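FLAP endonuclease-1 protein (Methanocaldococcus jannaschii, PDB 1A76) cuts 5' DNA flaps as a structure-specific endonuclease, with 5'-3' exonuclease activity as well, in DNA replication and repair. Local coordinates at residues 80-85 with 131-136; 34-39 with 125-130; 214-219 with 249-254. All blocks are in the same frame, centred on the assembly; numbering follows the deposited sequence.

Contact 1 of 3, residues 80-85 with 131-136; sequences DGEPPK and MVENCK
V132 and, one turn on, K136 meet the acid E82, which the loop after strand 74-79 holds out to residues 131-136 of helix 129-142. V132 gives the apolar footing: with CG1 anti to the backbone N (chi1 175°), that methyl lies 4.1 Å from E82 CD. E133 comes from the opposite direction, its chain bent at chi2; E82 OE1 and E133 OE2 are 2.7 Å apart, with the carboxylate planes turned 20° from each other. K136 runs extended beyond CG and probably helps to balance the two acids. Its NZ bonds E82 OE2 at 2.8 Å on the syn side, and reaches E133 OE1 at 3.1 Å nearly along that oxygen's C-O axis. A glutamine in place of E82 would probably weaken the salt-bridge network, leaving K136 without one of its charged mates across the contact. The third acid is E148 on strand 146-148, which also pairs with K136 NZ and so draws the edge of the sheet into the network. Helix 129-142 packs C135 against helix 56-70 and V132 against M29 of helix 28-38, which D80, a predicted magnesium ligand, touches too.

Contact 2 of 3, residues 34-39 with 125-130; sequences QFLTSI and SYLTPK
L36, near the end of helix 28-38, lays its two methyls on L127 and Y126, where an ST turn and an inverse gamma turn lead the chain into helix 129-142. L36 CD1 makes the closer approach, 3.6 Å from L127 CG and almost as near to L127 CB; the other branch, L36 CD2, reaches Y126 CB at 4.2 Å. Both pairs cross obliquely. In L36, CG lies beside the backbone N and anti to the carbonyl carbon (chi1 -84°), which sends the fork of the side chain toward the loop. Y126 offers its root alone, for its ring leads away and the side chain packs on I54. L127 also rests on M29, L32 and Y33 of the same helix as L36, and its side chain is about 8 Å from that of D80, a predicted magnesium ligand. Two hydroxyls of the entry loop bond backbone N-H groups. S125 OG accepts L127 N at 3.2 Å, closing the ST turn. T128 then N-caps helix 129-142, its OG1 taking M131 N. In helix 28-38 the last turn is tied by S38: Q34 O receives S38 N at 3.0 Å and S38 OG at 2.7 Å from opposite faces of its carbonyl plane, the hydroxyl 40° out of it.

Contact 3 of 3, residues 214-219 with 249-254; sequences LIDIAI and DVLKKE
L251 of helix 247-254 is directed toward helix 211-221 and enters between D216 and I219, two residues that stand one turn apart on the same flank. Its CD2 methyl sits above the plane of the D216 carboxylate, 3.6 Å from both OD1 and CG, and 3.7 Å from CB, so the flat acid group serves as a floor for the methyl. L251 CG faces the other neighbour, I219, whose CG2 branch is 4.0 Å away. With CG1 of I219 beside the backbone N (chi1 -71°), CG2 is the branch turned to L251. L251 itself has an uncommon shape, with chi1 at -99° and chi2 at 21°; in this conformation CD2 reaches D216 while CG stays against I219. Helix 211-221 is probably the first helix of the helix-three-turn-helix motif of the FEN1 family, with helix 235-244 the second; I217 packs on F235, Y239 and V242 of that second helix. Helix 247-254 packs on the first of these helices, with F220 meeting L251 and V250, and E254 OE1 forms a salt bridge with K231 in the connecting turn. The buried D216 carboxylate is satisfied twice: OD1 is hydrogen-bonded to Y258 OH, and OD2 is salt-bridged to K248 NZ, from the first turn of helix 247-254, so the same two helices are also joined by charge. These bonds are likely to fix the rotation of the group that L251 lies on. Y258, on helix 258-266, also touches both I219 and L251. The side chain of I219 is about 10 Å from that of D224, a magnesium ligand.

Overall arrangement
Contacts 1 and 2 are neighbours, their centres 13 Å apart, and both use helix 129-142 to join the N-domain to the I-domain. They touch directly, V132 CG2 lying 3.4 Å from L127 CD2. Contact 1 is partly buried and rests on charge, a lysine set among acids; contact 2, beside it, is buried and purely apolar across its two segments. Contact 3 stands apart, about 32 Å from contact 1 and 33 Å from contact 2 between centres, away from the sheet among the helices at and beside the probable helix-three-turn-helix motif. It too is buried, yet combines apolar packing with an aspartate whose charge is met from outside the two segments.

Contact 1 of 3, residues 80-85 with 131-136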
loop_
_atom_site.group_PDB
_atom_site.type_symbol
_atom_site.label_atom_id
_atom_site.label_comp_id
_atom_site.label_asym_id
_atom_site.label_seq_id
_atom_site.Cartn_x
_atom_site.Cartn_y
_atom_site.Cartn_z
ATOM N N ASP A 80 3.107 -4.284 -5.457
ATOM C CA ASP A 80 4.271 -4.936 -4.864
ATOM C C ASP A 80 5.044 -5.787 -5.858
ATOM O O ASP A 80 6.263 -5.944 -5.743
ATOM C CB ASP A 80 3.842 -5.848 -3.704
ATOM C CG ASP A 80 3.557 -5.089 -2.421
ATOM O OD1 ASP A 80 3.902 -3.903 -2.331
ATOM O OD2 ASP A 80 2.982 -5.684 -1.491
ATOM N N GLY A 81 4.346 -6.333 -6.845
ATOM C CA GLY A 81 5.020 -7.220 -7.776
ATOM C C GLY A 81 5.203 -8.474 -6.938
ATOM O O GLY A 81 6.310 -8.830 -6.534
ATOM N N GLU A 82 4.073 -9.114 -6.659
ATOM C CA GLU A 82 3.973 -10.316 -5.836
ATOM C C GLU A 82 4.819 -11.535 -6.222
ATOM O O GLU A 82 5.408 -12.179 -5.355
ATOM C CB GLU A 82 2.501 -10.732 -5.754
ATOM C CG GLU A 82 1.520 -9.640 -6.199
ATOM C CD GLU A 82 1.577 -9.364 -7.697
ATOM O OE1 GLU A 82 1.288 -10.292 -8.489
ATOM O OE2 GLU A 82 1.909 -8.218 -8.077
ATOM N N PRO A 83 4.875 -11.881 -7.520
ATOM C CA PRO A 83 5.668 -13.040 -7.949
ATOM C C PRO A 83 6.939 -13.277 -7.126
ATOM O O PRO A 83 7.601 -12.323 -6.683
ATOM C CB PRO A 83 5.960 -12.740 -9.417
ATOM C CG PRO A 83 4.741 -11.985 -9.872
ATOM C CD PRO A 83 4.212 -11.223 -8.663
ATOM N N PRO A 84 7.304 -14.562 -6.934
ATOM C CA PRO A 84 8.466 -15.041 -6.183
ATOM C C PRO A 84 9.564 -14.011 -5.958
ATOM O O PRO A 84 9.475 -13.219 -5.016
ATOM C CB PRO A 84 8.920 -16.251 -6.991
ATOM C CG PRO A 84 7.603 -16.819 -7.542
ATOM C CD PRO A 84 6.570 -15.693 -7.532
ATOM N N LYS A 85 10.598 -14.013 -6.797
ATOM C CA LYS A 85 11.676 -13.039 -6.630
ATOM C C LYS A 85 11.053 -11.686 -6.275
ATOM O O LYS A 85 9.984 -11.328 -6.789
ATOM C CB LYS A 85 12.503 -12.908 -7.915
ATOM C CG LYS A 85 13.885 -12.288 -7.698
ATOM C CD LYS A 85 14.065 -10.987 -8.485
ATOM C CE LYS A 85 15.531 -10.559 -8.510
ATOM N NZ LYS A 85 15.918 -9.850 -9.771
ATOM N N MET A 131 -6.666 -12.001 -8.148
ATOM C CA MET A 131 -7.501 -10.824 -7.925
ATOM C C MET A 131 -6.667 -9.571 -8.132
ATOM O O MET A 131 -7.140 -8.585 -8.696
ATOM C CB MET A 131 -8.075 -10.826 -6.512
ATOM C CG MET A 131 -9.048 -9.683 -6.264
ATOM S SD MET A 131 -9.657 -9.591 -4.576
ATOM C CE MET A 131 -10.687 -11.080 -4.477
ATOM N N VAL A 132 -5.423 -9.626 -7.663
ATOM C CA VAL A 132 -4.479 -8.525 -7.811
ATOM C C VAL A 132 -4.188 -8.330 -9.300
ATOM O O VAL A 132 -4.109 -7.208 -9.787
ATOM C CB VAL A 132 -3.134 -8.826 -7.086
ATOM C CG1 VAL A 132 -2.130 -7.713 -7.373
ATOM C CG2 VAL A 132 -3.369 -8.973 -5.584
ATOM N N GLU A 133 -4.009 -9.431 -10.020
ATOM C CA GLU A 133 -3.734 -9.335 -11.450
ATOM C C GLU A 133 -4.958 -8.734 -12.173
ATOM O O GLU A 133 -4.804 -7.938 -13.094
ATOM C CB GLU A 133 -3.386 -10.716 -12.014
ATOM C CG GLU A 133 -1.917 -11.184 -11.808
ATOM C CD GLU A 133 -1.155 -10.463 -10.690
ATOM O OE1 GLU A 133 -0.578 -9.384 -10.946
ATOM O OE2 GLU A 133 -1.115 -10.983 -9.551
ATOM N N ASN A 134 -6.157 -9.112 -11.735
ATOM C CA ASN A 134 -7.419 -8.614 -12.300
ATOM C C ASN A 134 -7.567 -7.100 -12.074
ATOM O O ASN A 134 -8.130 -6.383 -12.903
ATOM C CB ASN A 134 -8.605 -9.338 -11.658
ATOM C CG ASN A 134 -8.914 -10.679 -12.320
ATOM O OD1 ASN A 134 -9.728 -11.465 -11.814
ATOM N ND2 ASN A 134 -8.278 -10.942 -13.447
ATOM N N CYS A 135 -7.058 -6.621 -10.944
ATOM C CA CYS A 135 -7.115 -5.202 -10.624
ATOM C C CYS A 135 -6.195 -4.421 -11.563
ATOM O O CYS A 135 -6.528 -3.328 -12.009
ATOM C CB CYS A 135 -6.695 -4.976 -9.172
ATOM S SG CYS A 135 -7.995 -5.401 -7.985
ATOM N N LYS A 136 -5.038 -4.996 -11.865
ATOM C CA LYS A 136 -4.088 -4.355 -12.766
ATOM C C LYS A 136 -4.698 -4.296 -14.161
ATOM O O LYS A 136 -4.551 -3.308 -14.866
ATOM C CB LYS A 136 -2.778 -5.149 -12.809
ATOM C CG LYS A 136 -2.032 -5.196 -11.489
ATOM C CD LYS A 136 -0.818 -6.111 -11.614
ATOM C CE LYS A 136 0.215 -5.850 -10.527
ATOM N NZ LYS A 136 1.236 -6.951 -10.477
#

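Contact 2 of 3, residues 34-39 with 125-130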
loop_
_atom_site.group_PDB
_atom_site.type_symbol
_atom_site.label_atom_id
_atom_site.label_comp_id
_atom_site.label_asym_id
_atom_site.label_seq_id
_atom_site.Cartn_x
_atom_site.Cartn_y
_atom_site.Cartn_z
ATOM N N GLN A 34 -7.864 -2.419 1.943
ATOM C CA GLN A 34 -8.822 -1.446 2.465
ATOM C C GLN A 34 -10.207 -1.613 1.839
ATOM O O GLN A 34 -11.209 -1.575 2.544
ATOM C CB GLN A 34 -8.314 -0.020 2.224
ATOM C CG GLN A 34 -9.113 1.054 2.937
ATOM C CD GLN A 34 -9.230 0.796 4.430
ATOM O OE1 GLN A 34 -8.222 0.645 5.128
ATOM N NE2 GLN A 34 -10.462 0.737 4.924
ATOM N N PHE A 35 -10.253 -1.794 0.520
ATOM C CA PHE A 35 -11.517 -1.980 -0.203
ATOM C C PHE A 35 -12.199 -3.254 0.261
ATOM O O PHE A 35 -13.413 -3.288 0.428
ATOM C CB PHE A 35 -11.285 -2.092 -1.725
ATOM C CG PHE A 35 -10.770 -0.822 -2.370
ATOM C CD1 PHE A 35 -10.987 0.424 -1.785
ATOM C CD2 PHE A 35 -10.033 -0.888 -3.554
ATOM C CE1 PHE A 35 -10.473 1.585 -2.375
ATOM C CE2 PHE A 35 -9.511 0.258 -4.150
ATOM C CZ PHE A 35 -9.729 1.497 -3.562
ATOM N N LEU A 36 -11.400 -4.302 0.451
ATOM C CA LEU A 36 -11.907 -5.595 0.871
ATOM C C LEU A 36 -12.559 -5.534 2.241
ATOM O O LEU A 36 -13.567 -6.203 2.470
ATOM C CB LEU A 36 -10.779 -6.636 0.889
ATOM C CG LEU A 36 -10.453 -7.317 -0.444
ATOM C CD1 LEU A 36 -9.105 -8.017 -0.387
ATOM C CD2 LEU A 36 -11.558 -8.311 -0.760
ATOM N N THR A 37 -11.996 -4.748 3.156
ATOM C CA THR A 37 -12.586 -4.678 4.480
ATOM C C THR A 37 -13.691 -3.638 4.639
ATOM O O THR A 37 -14.551 -3.813 5.495
ATOM C CB THR A 37 -11.502 -4.494 5.623
ATOM O OG1 THR A 37 -11.713 -3.255 6.306
ATOM C CG2 THR A 37 -10.089 -4.548 5.083
ATOM N N SER A 38 -13.705 -2.588 3.810
ATOM C CA SER A 38 -14.739 -1.550 3.932
ATOM C C SER A 38 -15.842 -1.542 2.868
ATOM O O SER A 38 -16.912 -0.968 3.086
ATOM C CB SER A 38 -14.095 -0.155 4.008
ATOM O OG SER A 38 -13.288 0.122 2.877
ATOM N N ILE A 39 -15.592 -2.168 1.722
ATOM C CA ILE A 39 -16.594 -2.226 0.656
ATOM C C ILE A 39 -17.296 -3.574 0.755
ATOM O O ILE A 39 -16.862 -4.564 0.168
ATOM C CB ILE A 39 -15.955 -2.083 -0.753
ATOM C CG1 ILE A 39 -15.240 -0.731 -0.866
ATOM C CG2 ILE A 39 -17.028 -2.176 -1.824
ATOM C CD1 ILE A 39 -14.612 -0.464 -2.230
ATOM N N SER A 125 -4.907 -14.469 1.976
ATOM C CA SER A 125 -6.210 -13.838 2.259
ATOM C C SER A 125 -7.144 -13.810 1.045
ATOM O O SER A 125 -6.890 -14.471 0.033
ATOM C CB SER A 125 -6.008 -12.403 2.749
ATOM O OG SER A 125 -5.420 -11.613 1.733
ATOM N N TYR A 126 -8.230 -13.051 1.157
ATOM C CA TYR A 126 -9.171 -12.923 0.051
ATOM C C TYR A 126 -8.459 -12.205 -1.102
ATOM O O TYR A 126 -8.862 -12.310 -2.264
ATOM C CB TYR A 126 -10.385 -12.105 0.477
ATOM C CG TYR A 126 -11.512 -12.891 1.113
ATOM C CD1 TYR A 126 -11.694 -14.246 0.839
ATOM C CD2 TYR A 126 -12.422 -12.265 1.965
ATOM C CE1 TYR A 126 -12.756 -14.958 1.397
ATOM C CE2 TYR A 126 -13.487 -12.970 2.529
ATOM C CZ TYR A 126 -13.646 -14.312 2.239
ATOM O OH TYR A 126 -14.699 -15.017 2.792
ATOM N N LEU A 127 -7.418 -11.445 -0.768
ATOM C CA LEU A 127 -6.643 -10.722 -1.780
ATOM C C LEU A 127 -5.665 -11.711 -2.391
ATOM O O LEU A 127 -4.539 -11.853 -1.919
ATOM C CB LEU A 127 -5.863 -9.561 -1.151
ATOM C CG LEU A 127 -5.823 -8.207 -1.874
ATOM C CD1 LEU A 127 -4.539 -7.481 -1.510
ATOM C CD2 LEU A 127 -5.924 -8.385 -3.382
ATOM N N THR A 128 -6.110 -12.394 -3.438
ATOM C CA THR A 128 -5.294 -13.392 -4.116
ATOM C C THR A 128 -4.497 -12.803 -5.270
ATOM O O THR A 128 -4.825 -11.745 -5.782
ATOM C CB THR A 128 -6.159 -14.510 -4.717
ATOM O OG1 THR A 128 -7.089 -13.938 -5.647
ATOM C CG2 THR A 128 -6.913 -15.250 -3.641
ATOM N N PRO A 129 -3.426 -13.490 -5.686
ATOM C CA PRO A 129 -2.614 -12.992 -6.806
ATOM C C PRO A 129 -3.471 -12.762 -8.052
ATOM O O PRO A 129 -3.274 -11.786 -8.772
ATOM C CB PRO A 129 -1.578 -14.093 -7.010
ATOM C CG PRO A 129 -1.448 -14.718 -5.639
ATOM C CD PRO A 129 -2.861 -14.722 -5.104
ATOM N N LYS A 130 -4.421 -13.663 -8.295
ATOM C CA LYS A 130 -5.310 -13.546 -9.447
ATOM C C LYS A 130 -6.181 -12.292 -9.349
ATOM O O LYS A 130 -6.426 -11.620 -10.350
ATOM C CB LYS A 130 -6.219 -14.768 -9.552
ATOM C CG LYS A 130 -7.416 -14.575 -10.485
ATOM C CD LYS A 130 -6.948 -14.228 -11.902
ATOM C CE LYS A 130 -8.093 -14.247 -12.908
ATOM N NZ LYS A 130 -7.619 -14.585 -14.279
#

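Contact 3 of 3, residues 214-219 with 249-254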
loop_
_atom_site.group_PDB
_atom_site.type_symbol
_atom_site.label_atom_id
_atom_site.label_comp_id
_atom_site.label_asym_id
_atom_site.label_seq_id
_atom_site.Cartn_x
_atom_site.Cartn_y
_atom_site.Cartn_z
ATOM N N LEU A 214 13.355 8.395 13.698
ATOM C CA LEU A 214 11.967 7.935 13.530
ATOM C C LEU A 214 11.929 6.432 13.230
ATOM O O LEU A 214 11.083 5.694 13.756
ATOM C CB LEU A 214 11.276 8.722 12.396
ATOM C CG LEU A 214 9.772 8.481 12.167
ATOM C CD1 LEU A 214 8.995 8.780 13.449
ATOM C CD2 LEU A 214 9.272 9.375 11.025
ATOM N N ILE A 215 12.860 5.987 12.389
ATOM C CA ILE A 215 12.978 4.577 12.021
ATOM C C ILE A 215 13.314 3.750 13.282
ATOM O O ILE A 215 12.825 2.636 13.460
ATOM C CB ILE A 215 14.095 4.396 10.945
ATOM C CG1 ILE A 215 13.617 4.955 9.605
ATOM C CG2 ILE A 215 14.451 2.912 10.757
ATOM C CD1 ILE A 215 14.731 5.170 8.590
ATOM N N ASP A 216 14.141 4.306 14.162
ATOM C CA ASP A 216 14.501 3.606 15.389
ATOM C C ASP A 216 13.241 3.442 16.252
ATOM O O ASP A 216 12.972 2.357 16.766
ATOM C CB ASP A 216 15.586 4.384 16.144
ATOM C CG ASP A 216 16.990 4.141 15.583
ATOM O OD1 ASP A 216 17.157 3.272 14.702
ATOM O OD2 ASP A 216 17.934 4.829 16.028
ATOM N N ILE A 217 12.463 4.519 16.393
ATOM C CA ILE A 217 11.223 4.482 17.166
ATOM C C ILE A 217 10.345 3.377 16.564
ATOM O O ILE A 217 9.775 2.562 17.288
ATOM C CB ILE A 217 10.455 5.836 17.093
ATOM C CG1 ILE A 217 11.210 6.911 17.875
ATOM C CG2 ILE A 217 9.052 5.678 17.680
ATOM C CD1 ILE A 217 10.790 8.325 17.523
ATOM N N ALA A 218 10.271 3.343 15.235
ATOM C CA ALA A 218 9.491 2.335 14.533
ATOM C C ALA A 218 9.986 0.932 14.864
ATOM O O ALA A 218 9.191 0.017 15.119
ATOM C CB ALA A 218 9.571 2.568 13.027
ATOM N N ILE A 219 11.304 0.753 14.851
ATOM C CA ILE A 219 11.871 -0.550 15.150
ATOM C C ILE A 219 11.505 -0.969 16.578
ATOM O O ILE A 219 11.126 -2.119 16.795
ATOM C CB ILE A 219 13.403 -0.550 14.923
ATOM C CG1 ILE A 219 13.686 -0.468 13.408
ATOM C CG2 ILE A 219 14.030 -1.819 15.478
ATOM C CD1 ILE A 219 15.147 -0.217 13.047
ATOM N N ASP A 249 22.396 1.866 20.474
ATOM C CA ASP A 249 23.097 0.827 21.212
ATOM C C ASP A 249 22.074 -0.196 21.682
ATOM O O ASP A 249 22.301 -1.404 21.588
ATOM C CB ASP A 249 23.830 1.421 22.422
ATOM C CG ASP A 249 25.108 2.143 22.033
ATOM O OD1 ASP A 249 25.745 1.736 21.041
ATOM O OD2 ASP A 249 25.478 3.120 22.720
ATOM N N VAL A 250 20.937 0.293 22.167
ATOM C CA VAL A 250 19.869 -0.573 22.660
ATOM C C VAL A 250 19.311 -1.512 21.588
ATOM O O VAL A 250 19.069 -2.696 21.843
ATOM C CB VAL A 250 18.701 0.272 23.225
ATOM C CG1 VAL A 250 17.507 -0.621 23.491
ATOM C CG2 VAL A 250 19.140 1.000 24.512
ATOM N N LEU A 251 19.099 -0.969 20.392
ATOM C CA LEU A 251 18.557 -1.726 19.264
ATOM C C LEU A 251 19.541 -2.778 18.747
ATOM O O LEU A 251 19.137 -3.876 18.362
ATOM C CB LEU A 251 18.166 -0.757 18.136
ATOM C CG LEU A 251 16.699 -0.338 17.995
ATOM C CD1 LEU A 251 15.940 -0.533 19.291
ATOM C CD2 LEU A 251 16.621 1.118 17.553
ATOM N N LYS A 252 20.828 -2.450 18.734
ATOM C CA LYS A 252 21.833 -3.409 18.287
ATOM C C LYS A 252 21.792 -4.641 19.212
ATOM O O LYS A 252 21.927 -5.779 18.764
ATOM C CB LYS A 252 23.214 -2.767 18.325
ATOM C CG LYS A 252 24.275 -3.646 18.944
ATOM C CD LYS A 252 25.150 -4.269 17.885
ATOM C CE LYS A 252 26.582 -4.333 18.374
ATOM N NZ LYS A 252 26.641 -4.835 19.774
ATOM N N LYS A 253 21.595 -4.397 20.502
ATOM C CA LYS A 253 21.506 -5.459 21.499
ATOM C C LYS A 253 20.181 -6.209 21.435
ATOM O O LYS A 253 20.152 -7.444 21.434
ATOM C CB LYS A 253 21.667 -4.871 22.904
ATOM C CG LYS A 253 21.082 -5.734 24.025
ATOM C CD LYS A 253 21.288 -5.088 25.389
ATOM C CE LYS A 253 20.578 -5.871 26.487
ATOM N NZ LYS A 253 20.704 -5.237 27.837
ATOM N N GLU A 254 19.083 -5.462 21.378
ATOM C CA GLU A 254 17.752 -6.062 21.376
ATOM C C GLU A 254 17.190 -6.596 20.064
ATOM O O GLU A 254 16.315 -7.461 20.076
ATOM C CB GLU A 254 16.741 -5.077 21.971
ATOM C CG GLU A 254 16.916 -4.830 23.463
ATOM C CD GLU A 254 16.929 -6.111 24.284
ATOM O OE1 GLU A 254 16.123 -7.025 23.997
ATOM O OE2 GLU A 254 17.744 -6.197 25.224
#